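Dihydroorotase (PDB 6L0A) catalyses the reversible cyclisation of N-carbamoyl-L-aspartate to dihydroorotate, the third step of de novo pyrimidine biosynthesis, as a two-zinc enzyme. Local coordinates at residues Leu327-Gln332 with Leu355-Arg360; Leu209-Leu214 with Ile284-Gln289; Ile5-Thr10 with Gly302-Phe307. All coordinates share one frame; numbering follows the deposited sequence.

Interaction 1 (Leu327-Gln332 with Leu355-Arg360)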
# COMPACT_ATOMS: atom_id res chain seq x y z
N LEU C 327 16.13 4.90 30.58
CA LEU C 327 15.15 5.73 29.90
C LEU C 327 14.81 6.92 30.78
O LEU C 327 14.45 6.74 31.95
CB LEU C 327 13.90 4.91 29.59
CG LEU C 327 12.93 5.46 28.55
CD1 LEU C 327 13.40 5.10 27.14
CD2 LEU C 327 11.56 4.90 28.82
N PHE C 328 14.92 8.13 30.24
CA PHE C 328 14.58 9.31 31.03
C PHE C 328 13.68 10.25 30.24
O PHE C 328 13.84 10.40 29.02
CB PHE C 328 15.84 10.05 31.54
CG PHE C 328 16.73 10.59 30.45
CD1 PHE C 328 17.54 9.75 29.71
CD2 PHE C 328 16.79 11.95 30.22
CE1 PHE C 328 18.37 10.26 28.73
CE2 PHE C 328 17.62 12.46 29.23
CZ PHE C 328 18.41 11.61 28.49
N LYS C 329 12.76 10.90 30.95
CA LYS C 329 11.61 11.61 30.37
C LYS C 329 12.03 13.00 29.90
O LYS C 329 11.63 14.04 30.43
CB LYS C 329 10.48 11.67 31.39
CG LYS C 329 9.16 12.28 30.92
CD LYS C 329 8.40 11.36 29.98
CE LYS C 329 6.99 11.90 29.69
NZ LYS C 329 6.01 11.54 30.75
N LYS C 330 12.88 13.01 28.87
CA LYS C 330 13.28 14.24 28.18
C LYS C 330 12.72 14.18 26.76
O LYS C 330 13.15 13.36 25.95
CB LYS C 330 14.80 14.40 28.16
CG LYS C 330 15.30 15.43 27.16
CD LYS C 330 15.26 16.85 27.73
CE LYS C 330 15.32 17.90 26.62
NZ LYS C 330 13.98 18.49 26.32
N GLU C 331 11.76 15.05 26.49
CA GLU C 331 11.15 15.13 25.16
C GLU C 331 12.20 15.47 24.11
O GLU C 331 13.13 16.24 24.36
CB GLU C 331 10.04 16.19 25.19
CG GLU C 331 9.29 16.41 23.91
CD GLU C 331 8.30 17.55 24.03
OE1 GLU C 331 7.17 17.31 24.50
OE2 GLU C 331 8.67 18.70 23.69
N GLN C 332 12.07 14.86 22.92
CA GLN C 332 13.01 15.10 21.84
C GLN C 332 12.29 15.00 20.50
O GLN C 332 11.18 14.47 20.41
CB GLN C 332 14.18 14.11 21.87
CG GLN C 332 13.75 12.66 21.72
CD GLN C 332 14.93 11.70 21.68
OE1 GLN C 332 15.91 11.94 20.98
NE2 GLN C 332 14.83 10.61 22.45
N LEU C 355 9.00 12.63 20.65
CA LEU C 355 9.06 11.46 21.52
C LEU C 355 9.18 11.94 22.96
O LEU C 355 9.97 12.85 23.25
CB LEU C 355 10.24 10.55 21.16
CG LEU C 355 10.17 9.81 19.82
CD1 LEU C 355 11.41 8.98 19.60
CD2 LEU C 355 8.93 8.95 19.79
N SER C 356 8.40 11.34 23.86
CA SER C 356 8.37 11.80 25.25
C SER C 356 9.61 11.38 26.04
O SER C 356 9.88 11.98 27.10
CB SER C 356 7.12 11.26 25.96
OG SER C 356 5.96 11.98 25.57
N TRP C 357 10.36 10.39 25.58
CA TRP C 357 11.46 9.82 26.33
C TRP C 357 12.76 9.88 25.54
O TRP C 357 12.78 9.96 24.31
CB TRP C 357 11.18 8.36 26.70
CG TRP C 357 9.99 8.19 27.54
CD1 TRP C 357 8.70 8.09 27.11
CD2 TRP C 357 9.96 8.09 28.96
NE1 TRP C 357 7.86 7.92 28.19
CE2 TRP C 357 8.61 7.92 29.34
CE3 TRP C 357 10.94 8.12 29.96
CZ2 TRP C 357 8.22 7.79 30.67
CZ3 TRP C 357 10.55 7.99 31.28
CH2 TRP C 357 9.20 7.83 31.62
N SER C 358 13.87 9.84 26.28
CA SER C 358 15.21 9.75 25.73
C SER C 358 15.92 8.59 26.43
O SER C 358 15.42 8.04 27.41
CB SER C 358 15.99 11.06 25.92
OG SER C 358 15.22 12.18 25.50
N VAL C 359 17.09 8.21 25.92
CA VAL C 359 17.81 7.06 26.48
C VAL C 359 19.28 7.42 26.63
O VAL C 359 19.87 8.09 25.77
CB VAL C 359 17.62 5.78 25.62
CG1 VAL C 359 18.27 5.93 24.25
CG2 VAL C 359 18.17 4.56 26.36
N ARG C 360 19.87 7.00 27.74
CA ARG C 360 21.29 7.14 28.02
C ARG C 360 21.77 5.86 28.70
O ARG C 360 20.97 4.97 29.02
CB ARG C 360 21.56 8.36 28.91
CG ARG C 360 21.02 8.22 30.33
CD ARG C 360 21.61 9.27 31.26
NE ARG C 360 21.43 8.90 32.67
CZ ARG C 360 20.39 9.29 33.40
NH1 ARG C 360 19.45 10.06 32.87
NH2 ARG C 360 20.29 8.90 34.67
O HOH W 1 17.33 9.06 22.99
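A bend at chi2 (73°) swings CD of Lys329 over the indole of Trp357, whose CG lies anti to its own carbonyl carbon (chi1 -61°). Lys329 CD makes a CH-pi contact above the six-membered ring of Trp357, 3.6 Å from its centroid. Leu327 CD2 lies on the opposite side, offset toward the rim, 3.5 Å from Trp357 CE3. A broad flat indole suits a place flanked on both sides; an alanine here would probably open a gap between Leu327 CD2 and Lys329 CD and leave the lysine methylenes without the ring face they lie on. Elsewhere, Ser358 CB lies over one face of the Phe328 ring, 3.6 Å from Phe328 CZ.

Phe328 and Ser358 form an antiparallel hydrogen-bonded pair, as do Gln332 and Leu355, but the register slips by one between them, where Lys329 centres an inverse gamma turn. Gln332 NE2 gives a nearly straight bond (166°) to a lone pair of Trp357 O at 2.8 Å, and a water links NE2 to Val359 N.

In the antiparallel sheet, strand 324-328 runs between strands 4-8 and 354-362. Leu327 packs on Ile284 and Ala288 of helix 283-293, and Lys329 NZ forms a salt bridge to Glu292 of that helix.

Interaction 2 (Leu209-Leu214 with Ile284-Gln289)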
# COMPACT_ATOMS: atom_id res chain seq x y z
N LEU C 209 7.91 -8.29 18.00
CA LEU C 209 7.11 -7.17 17.52
C LEU C 209 8.04 -5.99 17.28
O LEU C 209 8.94 -5.73 18.09
CB LEU C 209 6.01 -6.80 18.51
CG LEU C 209 5.02 -7.94 18.79
CD1 LEU C 209 4.14 -7.59 19.99
CD2 LEU C 209 4.15 -8.22 17.55
N THR C 210 7.85 -5.31 16.15
CA THR C 210 8.68 -4.18 15.79
C THR C 210 8.15 -2.92 16.45
O THR C 210 7.04 -2.89 17.00
CB THR C 210 8.68 -3.95 14.29
OG1 THR C 210 7.37 -3.51 13.90
CG2 THR C 210 9.03 -5.24 13.54
N ALA C 211 8.94 -1.86 16.37
CA ALA C 211 8.45 -0.55 16.76
C ALA C 211 7.40 -0.05 15.78
O ALA C 211 6.34 0.44 16.19
CB ALA C 211 9.61 0.44 16.86
N HIS C 212 7.66 -0.18 14.48
CA HIS C 212 6.80 0.53 13.53
C HIS C 212 5.44 -0.13 13.37
O HIS C 212 4.46 0.55 13.07
CB HIS C 212 7.50 0.68 12.17
CG HIS C 212 8.12 -0.58 11.64
ND1 HIS C 212 9.33 -1.06 12.08
CD2 HIS C 212 7.72 -1.42 10.66
CE1 HIS C 212 9.64 -2.16 11.41
NE2 HIS C 212 8.68 -2.39 10.53
N HIS C 213 5.33 -1.44 13.61
CA HIS C 213 4.01 -2.05 13.53
C HIS C 213 3.13 -1.73 14.74
O HIS C 213 1.94 -2.04 14.70
CB HIS C 213 4.14 -3.57 13.36
CG HIS C 213 4.65 -3.97 12.01
ND1 HIS C 213 5.89 -4.55 11.81
CD2 HIS C 213 4.08 -3.89 10.78
CE1 HIS C 213 6.06 -4.79 10.52
NE2 HIS C 213 4.97 -4.40 9.88
N LEU C 214 3.69 -1.14 15.80
CA LEU C 214 2.89 -0.64 16.91
C LEU C 214 2.29 0.72 16.61
O LEU C 214 1.43 1.19 17.37
CB LEU C 214 3.74 -0.56 18.18
CG LEU C 214 4.41 -1.87 18.60
CD1 LEU C 214 5.11 -1.71 19.95
CD2 LEU C 214 3.40 -3.02 18.64
N ILE C 284 14.51 2.30 21.41
CA ILE C 284 13.83 2.17 22.69
C ILE C 284 12.88 3.35 22.94
O ILE C 284 11.75 3.12 23.39
CB ILE C 284 14.84 2.01 23.84
CG1 ILE C 284 15.68 0.75 23.62
CG2 ILE C 284 14.09 1.89 25.17
CD1 ILE C 284 14.86 -0.54 23.66
N PRO C 285 13.27 4.60 22.66
CA PRO C 285 12.29 5.70 22.75
C PRO C 285 10.99 5.47 21.97
O PRO C 285 9.93 5.86 22.47
CB PRO C 285 13.07 6.91 22.22
CG PRO C 285 14.49 6.60 22.55
CD PRO C 285 14.63 5.11 22.38
N TYR C 286 11.04 4.86 20.78
CA TYR C 286 9.79 4.54 20.06
C TYR C 286 8.91 3.64 20.90
O TYR C 286 7.70 3.86 21.03
CB TYR C 286 10.08 3.85 18.72
CG TYR C 286 10.75 4.65 17.64
CD1 TYR C 286 10.23 5.86 17.20
CD2 TYR C 286 11.89 4.16 17.01
CE1 TYR C 286 10.85 6.58 16.20
CE2 TYR C 286 12.52 4.86 16.00
CZ TYR C 286 11.99 6.08 15.60
OH TYR C 286 12.62 6.77 14.61
N ILE C 287 9.49 2.56 21.43
CA ILE C 287 8.70 1.60 22.20
C ILE C 287 8.16 2.25 23.47
O ILE C 287 7.02 1.99 23.88
CB ILE C 287 9.56 0.36 22.51
CG1 ILE C 287 10.04 -0.29 21.20
CG2 ILE C 287 8.78 -0.62 23.34
CD1 ILE C 287 8.89 -0.82 20.35
N ALA C 288 8.97 3.09 24.11
CA ALA C 288 8.53 3.77 25.32
C ALA C 288 7.31 4.64 25.04
O ALA C 288 6.41 4.75 25.87
CB ALA C 288 9.67 4.60 25.88
N GLN C 289 7.26 5.25 23.85
CA GLN C 289 6.09 6.03 23.48
C GLN C 289 4.82 5.19 23.56
O GLN C 289 3.80 5.64 24.10
CB GLN C 289 6.27 6.59 22.06
CG GLN C 289 5.35 7.76 21.73
CD GLN C 289 5.54 8.92 22.69
OE1 GLN C 289 6.68 9.33 22.97
NE2 GLN C 289 4.44 9.45 23.21
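Ala211 and Ile287 carry most of this buried contact, which is essentially apolar. The CA and CB of Ala211 receive the tip of the isoleucine: Ile287 CD1 lies 3.6 Å from Ala211 CA, and it also comes within 3.9 Å of Leu214 CD1. With chi1 at -60°, CG1 of Ile287 stands anti to the carbonyl carbon, and a further bend at chi2 (-63°) sets CD1 against the loop. Ala211 CB, which points toward the helix, touches the tyrosine at its root, 3.9 Å from Tyr286 CB. A methyl is well suited here, since the loop backbone and the helix come close. Ile287 CD1 alone reaches both Ala211 and Leu214, while the beta branch lays CG2 against the neighbouring helix 300-312.

The loop follows strand 205-209, one of the parallel strands of the TIM-barrel core of this amidohydrolase, at the C-terminal end where such barrels place their active sites. Thr210 comes about 4 Å, side chain to side chain, from His180 and from Asp258, both zinc ligands, and helix 283-293 packs on the loop through Ile287 and Tyr286.

Hydrogen bonds hold the loop within itself. Thr210 OG1 accepts from the backbone in an ST motif, with His213 N at 2.9 Å, and is also bonded to His213 ND1 at 2.8 Å. Leu214 N bonds to Ala211 O, closing a helix-like turn that brings both apolar side chains to the same helix. The tyrosine's own hydroxyl is satisfied elsewhere: Tyr286 OH is bonded to Phe349 O, and the rings of these two residues meet edge-to-face.

Over the imidazoles, Thr210 OG1 sits above the centre of the His212 ring, and His212 CD2 above one face of His213, nearer its rim.

Interaction 3 (Ile5-Thr10 with Gly302-Phe307)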
# COMPACT_ATOMS: atom_id res chain seq x y z
N ILE C 5 13.57 5.27 34.04
CA ILE C 5 13.32 3.83 34.12
C ILE C 5 14.61 3.11 33.78
O ILE C 5 15.23 3.39 32.74
CB ILE C 5 12.18 3.38 33.18
CG1 ILE C 5 10.90 4.18 33.46
CG2 ILE C 5 11.93 1.89 33.34
CD1 ILE C 5 9.69 3.66 32.70
N ASP C 6 15.03 2.20 34.65
CA ASP C 6 16.25 1.43 34.47
C ASP C 6 15.87 0.18 33.69
O ASP C 6 15.27 -0.75 34.24
CB ASP C 6 16.87 1.09 35.83
CG ASP C 6 18.25 0.47 35.71
OD1 ASP C 6 18.54 -0.20 34.69
OD2 ASP C 6 19.05 0.65 36.65
N LEU C 7 16.21 0.17 32.41
CA LEU C 7 15.86 -0.95 31.55
C LEU C 7 16.95 -2.02 31.51
O LEU C 7 16.73 -3.09 30.92
CB LEU C 7 15.56 -0.45 30.14
CG LEU C 7 14.31 0.44 30.04
CD1 LEU C 7 14.14 1.01 28.64
CD2 LEU C 7 13.06 -0.33 30.45
N GLY C 8 18.11 -1.76 32.11
CA GLY C 8 19.13 -2.79 32.19
C GLY C 8 19.75 -3.11 30.84
O GLY C 8 20.08 -2.22 30.04
N LEU C 9 19.93 -4.41 30.60
CA LEU C 9 20.56 -4.89 29.36
C LEU C 9 19.44 -5.10 28.34
O LEU C 9 18.82 -6.16 28.29
CB LEU C 9 21.35 -6.17 29.61
CG LEU C 9 22.37 -6.08 30.74
CD1 LEU C 9 22.95 -7.44 31.06
CD2 LEU C 9 23.47 -5.08 30.38
N THR C 10 19.18 -4.08 27.55
CA THR C 10 18.14 -4.12 26.54
C THR C 10 18.57 -4.96 25.34
O THR C 10 19.75 -4.99 24.98
CB THR C 10 17.83 -2.70 26.06
OG1 THR C 10 19.07 -2.04 25.77
CG2 THR C 10 17.10 -1.91 27.14
N GLY C 302 10.24 -5.94 30.62
CA GLY C 302 10.05 -7.29 30.13
C GLY C 302 10.11 -7.36 28.62
O GLY C 302 10.77 -8.24 28.05
N PHE C 303 9.47 -6.40 27.95
CA PHE C 303 9.34 -6.46 26.49
C PHE C 303 10.66 -6.18 25.79
O PHE C 303 10.95 -6.79 24.75
CB PHE C 303 8.25 -5.49 26.02
CG PHE C 303 8.08 -5.45 24.53
CD1 PHE C 303 7.47 -6.50 23.86
CD2 PHE C 303 8.52 -4.37 23.80
CE1 PHE C 303 7.32 -6.47 22.47
CE2 PHE C 303 8.37 -4.32 22.41
CZ PHE C 303 7.77 -5.38 21.75
N VAL C 304 11.48 -5.27 26.33
CA VAL C 304 12.72 -4.87 25.68
C VAL C 304 13.96 -5.42 26.36
O VAL C 304 15.08 -5.05 25.96
CB VAL C 304 12.83 -3.34 25.55
CG1 VAL C 304 11.64 -2.76 24.77
CG2 VAL C 304 12.95 -2.69 26.93
N SER C 305 13.82 -6.26 27.39
CA SER C 305 15.03 -6.84 27.97
C SER C 305 14.81 -8.25 28.50
O SER C 305 15.44 -9.19 28.01
CB SER C 305 15.57 -5.96 29.09
OG SER C 305 16.79 -6.50 29.60
N ASP C 306 13.91 -8.43 29.48
CA ASP C 306 13.82 -9.71 30.18
C ASP C 306 13.53 -10.87 29.23
O ASP C 306 14.21 -11.90 29.27
CB ASP C 306 12.74 -9.65 31.27
CG ASP C 306 12.99 -8.56 32.30
OD1 ASP C 306 14.09 -7.98 32.33
OD2 ASP C 306 12.05 -8.28 33.08
N PHE C 307 12.50 -10.72 28.39
CA PHE C 307 11.97 -11.88 27.67
C PHE C 307 12.90 -12.31 26.55
O PHE C 307 13.05 -13.52 26.30
CB PHE C 307 10.57 -11.57 27.14
CG PHE C 307 9.55 -11.33 28.23
CD1 PHE C 307 9.62 -12.04 29.42
CD2 PHE C 307 8.55 -10.39 28.06
CE1 PHE C 307 8.68 -11.82 30.43
CE2 PHE C 307 7.62 -10.16 29.06
CZ PHE C 307 7.68 -10.88 30.25
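Thr10 and Ser305 bring the two backbones to 4.4 Å, CA to CA, where the chain leaving strand 4-8 passes a helix widened by a pi-type turn, its Phe307 N bonded to Gly302 O. The strand carries a classic beta bulge, in which Leu7 and Gly8 both face Ala325. At Gly8 the chain takes a positive phi (69°), which glycine adopts easily.

Ser305 has the small side chain that such a close approach needs. OG, anti to its backbone N (chi1 -177°), donates to Leu9 O, although the modelled 2.4 Å between Ser305 OG and Leu9 O is so short that the exact length is doubtful. Ser305 CB, in turn, rests 3.6 Å from Leu7 O. Apolar branches complete the contact: Leu7 CD2 meets Val304 CG2 at 4.2 Å, and both residues also pack on Ile284 of helix 283-293. This joins the N-terminal strand of the antiparallel sheet to helix 300-312, whose Phe303 and Val304 in turn touch Phe255 of strand 253-255.

Thr10 OG1 is bonded to Gly34 O, while Thr10 CA lies 3.3 Å from Val304 O in a CA-H...O contact.

From the N terminus, residues 5-10 come first and wait for helix 300-312, so interaction 3 closes a loop of 291 residues that takes in most of the barrel. Interaction 2 is nested inside it, joining the loop after strand 205-209 to helix 283-293. Interaction 1 follows in series, a local closure over 22 residues between 327-332 and 355-360. Helix 283-293 is common ground: Gln289 OE1 bonds to Ser356 N of interaction 1, and Ile284 CG2 lies against Leu7 CD1 of interaction 3. The backbones of Leu327 and Ile5 are also bonded, joining the N-terminal strand to 324-328 and, through it, to 354-362 in one antiparallel sheet beside the barrel.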